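Local coordinates for molybdopterin-guanine dinucleotide biosynthesis adapter protein (Escherichia coli, PDB 1NP6), which binds GTP, hydrolyses it weakly, and may act as an adapter for efficient synthesis and use of the molybdopterin guanine dinucleotide cofactor, at residues Leu39-Thr43 against Glu107-His111; Lys116-Asp122 against Ile138-Val144. All coordinates share one frame; numbering follows the deposited sequence.

Contact 1 of 2, residues Leu39-Thr43 against Glu107-His111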
loop_
_atom_site.group_PDB
_atom_site.type_symbol
_atom_site.label_atom_id
_atom_site.label_comp_id
_atom_site.label_asym_id
_atom_site.label_seq_id
_atom_site.Cartn_x
_atom_site.Cartn_y
_atom_site.Cartn_z
ATOM N N LEU B 39 0.403 -0.556 12.209
ATOM C CA LEU B 39 0.946 0.774 12.443
ATOM C C LEU B 39 0.509 1.765 11.353
ATOM O O LEU B 39 0.641 1.484 10.151
ATOM C CB LEU B 39 2.474 0.748 12.466
ATOM C CG LEU B 39 3.190 2.099 12.705
ATOM C CD1 LEU B 39 2.937 2.653 14.103
ATOM C CD2 LEU B 39 4.686 1.943 12.494
ATOM N N ILE B 40 -0.002 2.916 11.782
ATOM C CA ILE B 40 -0.288 4.034 10.868
ATOM C C ILE B 40 0.566 5.238 11.299
ATOM O O ILE B 40 0.507 5.685 12.452
ATOM C CB ILE B 40 -1.798 4.400 10.899
ATOM C CG1 ILE B 40 -2.667 3.169 10.592
ATOM C CG2 ILE B 40 -2.061 5.567 9.936
ATOM C CD1 ILE B 40 -4.244 3.436 10.623
ATOM N N LYS B 41 1.356 5.758 10.372
ATOM C CA LYS B 41 2.345 6.788 10.677
ATOM C C LYS B 41 2.255 7.942 9.668
ATOM O O LYS B 41 1.968 7.719 8.490
ATOM C CB LYS B 41 3.746 6.156 10.601
ATOM C CG LYS B 41 4.921 7.078 10.953
ATOM C CD LYS B 41 6.266 6.347 10.845
ATOM C CE LYS B 41 7.396 7.299 10.425
ATOM N NZ LYS B 41 8.048 8.025 11.569
ATOM N N HIS B 42 2.513 9.160 10.134
ATOM C CA HIS B 42 2.713 10.323 9.260
ATOM C C HIS B 42 4.202 10.613 9.048
ATOM O O HIS B 42 5.007 10.437 9.966
ATOM C CB HIS B 42 2.033 11.547 9.871
ATOM C CG HIS B 42 1.930 12.711 8.937
ATOM N ND1 HIS B 42 2.792 13.787 8.992
ATOM C CD2 HIS B 42 1.060 12.977 7.936
ATOM C CE1 HIS B 42 2.457 14.664 8.061
ATOM N NE2 HIS B 42 1.410 14.197 7.408
ATOM N N THR B 43 4.567 11.042 7.835
ATOM C CA THR B 43 5.943 11.425 7.528
ATOM C C THR B 43 5.991 12.720 6.708
ATOM O O THR B 43 5.055 13.031 5.971
ATOM C CB THR B 43 6.727 10.241 6.831
ATOM O OG1 THR B 43 8.127 10.545 6.779
ATOM C CG2 THR B 43 6.351 10.063 5.355
ATOM N N GLU B 107 0.659 7.101 15.074
ATOM C CA GLU B 107 1.743 8.033 15.415
ATOM C C GLU B 107 2.044 9.145 14.371
ATOM O O GLU B 107 2.003 8.909 13.164
ATOM C CB GLU B 107 3.017 7.208 15.652
ATOM C CG GLU B 107 4.298 8.004 15.582
ATOM C CD GLU B 107 5.483 7.136 15.259
ATOM O OE1 GLU B 107 5.408 6.371 14.274
ATOM O OE2 GLU B 107 6.478 7.217 16.004
ATOM N N GLY B 108 2.358 10.351 14.850
ATOM C CA GLY B 108 2.894 11.419 14.008
ATOM C C GLY B 108 1.895 12.402 13.403
ATOM O O GLY B 108 2.292 13.362 12.727
ATOM N N PHE B 109 0.608 12.166 13.645
ATOM C CA PHE B 109 -0.461 13.040 13.140
ATOM C C PHE B 109 -0.720 14.233 14.068
ATOM O O PHE B 109 -0.697 14.098 15.296
ATOM C CB PHE B 109 -1.759 12.245 12.935
ATOM C CG PHE B 109 -1.694 11.240 11.794
ATOM C CD1 PHE B 109 -1.196 9.950 12.007
ATOM C CD2 PHE B 109 -2.133 11.581 10.514
ATOM C CE1 PHE B 109 -1.115 9.026 10.959
ATOM C CE2 PHE B 109 -2.068 10.662 9.460
ATOM C CZ PHE B 109 -1.558 9.381 9.684
ATOM N N LYS B 110 -0.964 15.398 13.466
ATOM C CA LYS B 110 -1.302 16.622 14.200
ATOM C C LYS B 110 -2.577 16.449 15.027
ATOM O O LYS B 110 -2.639 16.876 16.183
ATOM C CB LYS B 110 -1.481 17.790 13.226
ATOM C CG LYS B 110 -0.638 19.019 13.538
ATOM C CD LYS B 110 -0.864 20.124 12.505
ATOM C CE LYS B 110 0.134 20.032 11.353
ATOM N NZ LYS B 110 -0.347 19.119 10.278
ATOM N N HIS B 111 -3.585 15.815 14.430
ATOM C CA HIS B 111 -4.846 15.562 15.112
ATOM C C HIS B 111 -5.170 14.072 15.150
ATOM O O HIS B 111 -5.326 13.433 14.100
ATOM C CB HIS B 111 -5.972 16.353 14.451
ATOM C CG HIS B 111 -5.774 17.838 14.507
ATOM N ND1 HIS B 111 -6.448 18.646 15.397
ATOM C CD2 HIS B 111 -4.973 18.658 13.785
ATOM C CE1 HIS B 111 -6.073 19.902 15.218
ATOM N NE2 HIS B 111 -5.179 19.936 14.247
HETATM O O HOH W 1 7.863 5.679 14.119
#

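Contact 2 of 2, residues Lys116-Asp122 against Ile138-Val144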
loop_
_atom_site.group_PDB
_atom_site.type_symbol
_atom_site.label_atom_id
_atom_site.label_comp_id
_atom_site.label_asym_id
_atom_site.label_seq_id
_atom_site.Cartn_x
_atom_site.Cartn_y
_atom_site.Cartn_z
ATOM N N LYS B 116 -5.330 7.142 23.791
ATOM C CA LYS B 116 -3.993 7.706 23.624
ATOM C C LYS B 116 -3.107 7.536 24.860
ATOM O O LYS B 116 -3.562 7.726 25.993
ATOM C CB LYS B 116 -4.128 9.201 23.313
ATOM C CG LYS B 116 -3.056 9.787 22.427
ATOM C CD LYS B 116 -3.619 10.906 21.536
ATOM C CE LYS B 116 -4.530 11.871 22.305
ATOM N NZ LYS B 116 -4.822 13.099 21.511
ATOM N N ILE B 117 -1.838 7.199 24.635
ATOM C CA ILE B 117 -0.816 7.281 25.687
ATOM C C ILE B 117 0.096 8.458 25.346
ATOM O O ILE B 117 0.519 8.608 24.200
ATOM C CB ILE B 117 -0.039 5.931 25.813
ATOM C CG1 ILE B 117 -1.000 4.849 26.317
ATOM C CG2 ILE B 117 1.216 6.087 26.736
ATOM C CD1 ILE B 117 -0.479 3.424 26.215
ATOM N N VAL B 118 0.336 9.320 26.333
ATOM C CA VAL B 118 1.143 10.528 26.182
ATOM C C VAL B 118 2.502 10.281 26.861
ATOM O O VAL B 118 2.559 9.653 27.897
ATOM C CB VAL B 118 0.438 11.751 26.828
ATOM C CG1 VAL B 118 1.348 13.002 26.886
ATOM C CG2 VAL B 118 -0.839 12.064 26.074
ATOM N N LEU B 119 3.575 10.763 26.253
ATOM C CA LEU B 119 4.929 10.526 26.775
ATOM C C LEU B 119 5.529 11.801 27.350
ATOM O O LEU B 119 5.216 12.899 26.876
ATOM C CB LEU B 119 5.828 9.964 25.667
ATOM C CG LEU B 119 5.254 8.880 24.733
ATOM C CD1 LEU B 119 6.284 8.501 23.693
ATOM C CD2 LEU B 119 4.745 7.619 25.462
ATOM N N PHE B 120 6.364 11.655 28.384
ATOM C CA PHE B 120 7.104 12.774 28.983
ATOM C C PHE B 120 8.520 12.339 29.372
ATOM O O PHE B 120 8.694 11.354 30.075
ATOM C CB PHE B 120 6.370 13.320 30.232
ATOM C CG PHE B 120 7.062 14.503 30.884
ATOM C CD1 PHE B 120 6.893 15.799 30.375
ATOM C CD2 PHE B 120 7.884 14.327 31.999
ATOM C CE1 PHE B 120 7.553 16.897 30.951
ATOM C CE2 PHE B 120 8.552 15.425 32.591
ATOM C CZ PHE B 120 8.364 16.718 32.072
ATOM N N ARG B 121 9.513 13.084 28.908
ATOM C CA ARG B 121 10.897 12.931 29.363
ATOM C C ARG B 121 11.381 14.258 29.917
ATOM O O ARG B 121 11.372 15.276 29.209
ATOM C CB ARG B 121 11.819 12.453 28.221
ATOM C CG ARG B 121 13.214 12.063 28.716
ATOM C CD ARG B 121 14.223 11.621 27.665
ATOM N NE ARG B 121 14.857 12.761 27.008
ATOM C CZ ARG B 121 14.504 13.179 25.809
ATOM N NH1 ARG B 121 13.548 12.534 25.167
ATOM N NH2 ARG B 121 15.095 14.225 25.250
ATOM N N ASP B 122 11.803 14.253 31.180
ATOM C CA ASP B 122 12.174 15.485 31.869
ATOM C C ASP B 122 13.244 16.289 31.112
ATOM O O ASP B 122 13.107 17.499 30.950
ATOM C CB ASP B 122 12.623 15.183 33.302
ATOM C CG ASP B 122 12.496 16.390 34.233
ATOM O OD1 ASP B 122 13.531 16.774 34.813
ATOM O OD2 ASP B 122 11.418 17.006 34.465
ATOM N N ILE B 138 -5.365 7.615 28.207
ATOM C CA ILE B 138 -5.528 6.506 29.147
ATOM C C ILE B 138 -4.328 6.337 30.100
ATOM O O ILE B 138 -4.414 5.602 31.099
ATOM C CB ILE B 138 -5.839 5.177 28.382
ATOM C CG1 ILE B 138 -4.622 4.703 27.538
ATOM C CG2 ILE B 138 -7.104 5.350 27.520
ATOM C CD1 ILE B 138 -4.775 3.285 26.945
ATOM N N ALA B 139 -3.225 7.024 29.789
ATOM C CA ALA B 139 -1.999 6.950 30.600
ATOM C C ALA B 139 -0.962 7.968 30.128
ATOM O O ALA B 139 -1.019 8.416 28.991
ATOM C CB ALA B 139 -1.421 5.556 30.513
ATOM N N VAL B 140 -0.033 8.334 31.015
ATOM C CA VAL B 140 1.175 9.088 30.659
ATOM C C VAL B 140 2.378 8.205 31.000
ATOM O O VAL B 140 2.518 7.819 32.152
ATOM C CB VAL B 140 1.293 10.404 31.463
ATOM C CG1 VAL B 140 2.614 11.125 31.188
ATOM C CG2 VAL B 140 0.106 11.365 31.158
ATOM N N ALA B 141 3.214 7.878 30.010
ATOM C CA ALA B 141 4.499 7.179 30.263
ATOM C C ALA B 141 5.593 8.210 30.486
ATOM O O ALA B 141 5.869 9.049 29.611
ATOM C CB ALA B 141 4.851 6.264 29.105
ATOM N N SER B 142 6.208 8.162 31.665
ATOM C CA SER B 142 7.104 9.215 32.108
ATOM C C SER B 142 8.417 8.681 32.718
ATOM O O SER B 142 8.453 7.570 33.203
ATOM C CB SER B 142 6.439 10.058 33.190
ATOM O OG SER B 142 7.231 11.203 33.466
ATOM N N ASP B 143 9.464 9.507 32.738
ATOM C CA ASP B 143 10.694 9.121 33.441
ATOM C C ASP B 143 10.797 9.787 34.822
ATOM O O ASP B 143 11.752 9.589 35.561
ATOM C CB ASP B 143 11.948 9.285 32.560
ATOM C CG ASP B 143 12.311 10.731 32.262
ATOM O OD1 ASP B 143 11.525 11.676 32.508
ATOM O OD2 ASP B 143 13.415 11.017 31.772
ATOM N N VAL B 144 9.769 10.549 35.182
ATOM C CA VAL B 144 9.683 11.148 36.509
ATOM C C VAL B 144 8.299 10.889 37.102
ATOM O O VAL B 144 7.307 10.827 36.364
ATOM C CB VAL B 144 9.968 12.680 36.501
ATOM C CG1 VAL B 144 11.451 12.963 36.320
ATOM C CG2 VAL B 144 9.122 13.403 35.448
#

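Contact 1 of 2, residues Leu39-Thr43 against Glu107-His111
Phe109 CG stands anti to its own carbonyl carbon (chi1 -69°), which places the phenyl ring against strand 37-42, where the backbone holds His42 CB over the ring face; His42 chi1, -168°, sets only the direction of the imidazole, which lies obliquely to the phenyl. His42 CB sits 4.0 Å from the Phe109 ring centroid and only 1° off the ring normal, a well-centred CH-pi contact. The imidazole NE2 is hydrogen-bonded to Glu85. Ile40 CG2 comes to 3.7 Å from Phe109 CE1, and Leu87 and Leu89 add to the packing around the phenyl. Cutting Phe109 back to an alanine is likely to leave Ile40 CG2 and His42 CB without their shared aromatic partner, losing the CH-pi contact and opening a gap beside strand 37-42.

Two backbone bonds fix the register. Glu107 N donates to Ile40 O at 3.0 Å, and Glu107 O accepts from His42 N at 3.1 Å, so Glu107 grips both neighbours of Lys41, its parallel bridge partner. On the face of the sheet carrying Lys41 and Glu107, the two side chains run alongside one another. The carboxylate meets the lysine through its methylenes, Glu107 OE1 lying 3.4 Å from Lys41 CG, whereas Lys41 NZ stays 4.1 Å from Glu107 OE1, beyond a salt bridge. Water 1 donates to Glu107 OE1 at 2.6 Å and receives a weak bond from Lys41 NZ.

Glu107 also touches Lys19 and Thr20 of the Walker A segment, and strand 37-42 continues the sheet into the second subunit through a parallel ladder. Parallel strand ends beside the phosphate-binding loop are characteristic of the P-loop NTPase fold.

Contact 2 of 2, residues Lys116-Asp122 against Ile138-Val144
Val118 to Phe120 pair in parallel with Val140 to Ser142, joining adjacent strands of the central sheet of this P-loop NTPase fold; the short strand axes approach to 4.6 Å and run at 22° to each other. Backbone bonds alternate along the ladder: Val118 N donates to Ala139 O and Ala141 N to Val118 O, the latter at 2.8 Å, before Phe120 N returns to Ala141 O. Ile138 N to Lys116 O opens the series, and a weak bond from Asp143 N to Phe120 O continues it past the strand end.

Apolar contacts divide between the two faces. On the face of Ile117, Leu119, Ala139 and Ala141, Leu119 CD2 touches Ala141 CB at 3.9 Å, and the Ile117 and Ile138 side chains cross obliquely, CG1 to CG1 3.8 Å. Phe164 of helix 158-170 packs on Ile138 and Ala139. On the face of Val118 and Phe120, the phenyl is met at its edge, near its plane: Val144 CG2 comes to 3.5 Å from Phe120 CE2, and Ser142 OG also approaches that edge at CD2. Phe120 CG is anti to the backbone N (chi1 -179°), which lays the ring beside these two residues.

Polar side chains finish the strand ends. Ser142 OG donates to Val144 O at 2.9 Å, in the carbonyl plane and on a lone pair, a local bond closed two residues on. Arg121 passes Asp143 with its aliphatic part, Arg121 CG lying 3.2 Å from Asp143 OD2, while its NH1 bonds to Gly16 O of the Walker A segment. The carboxylate instead takes a backbone donor: Asp122 N reaches Asp143 OD1 at 2.9 Å on the syn side, 18° out of the carboxylate plane.

In the fold
Both contacts belong to one parallel sheet, with strand 8-12 between strands 103-107 and 116-120. The centres of contact 1 and contact 2 lie 18 Å apart; the nearest atoms of contact 1 and contact 2 are about 6 Å apart, without touching. The Walker A segment that follows strand 8-12 connects them spatially: the side chain of Glu107 is about 3 Å from that of Thr20, and that of Leu119 about 4 Å from that of Lys19, both inferred GTP-binding residues. A sulfate, probably from the crystallisation liquor, about 5 Å from the side chain of Glu107 and 6 Å from that of Leu119, is consistent with a phosphate site near both. Contact 1 is part of the dimer interface through its strand 37-42; no other chain of the assembly touches contact 2.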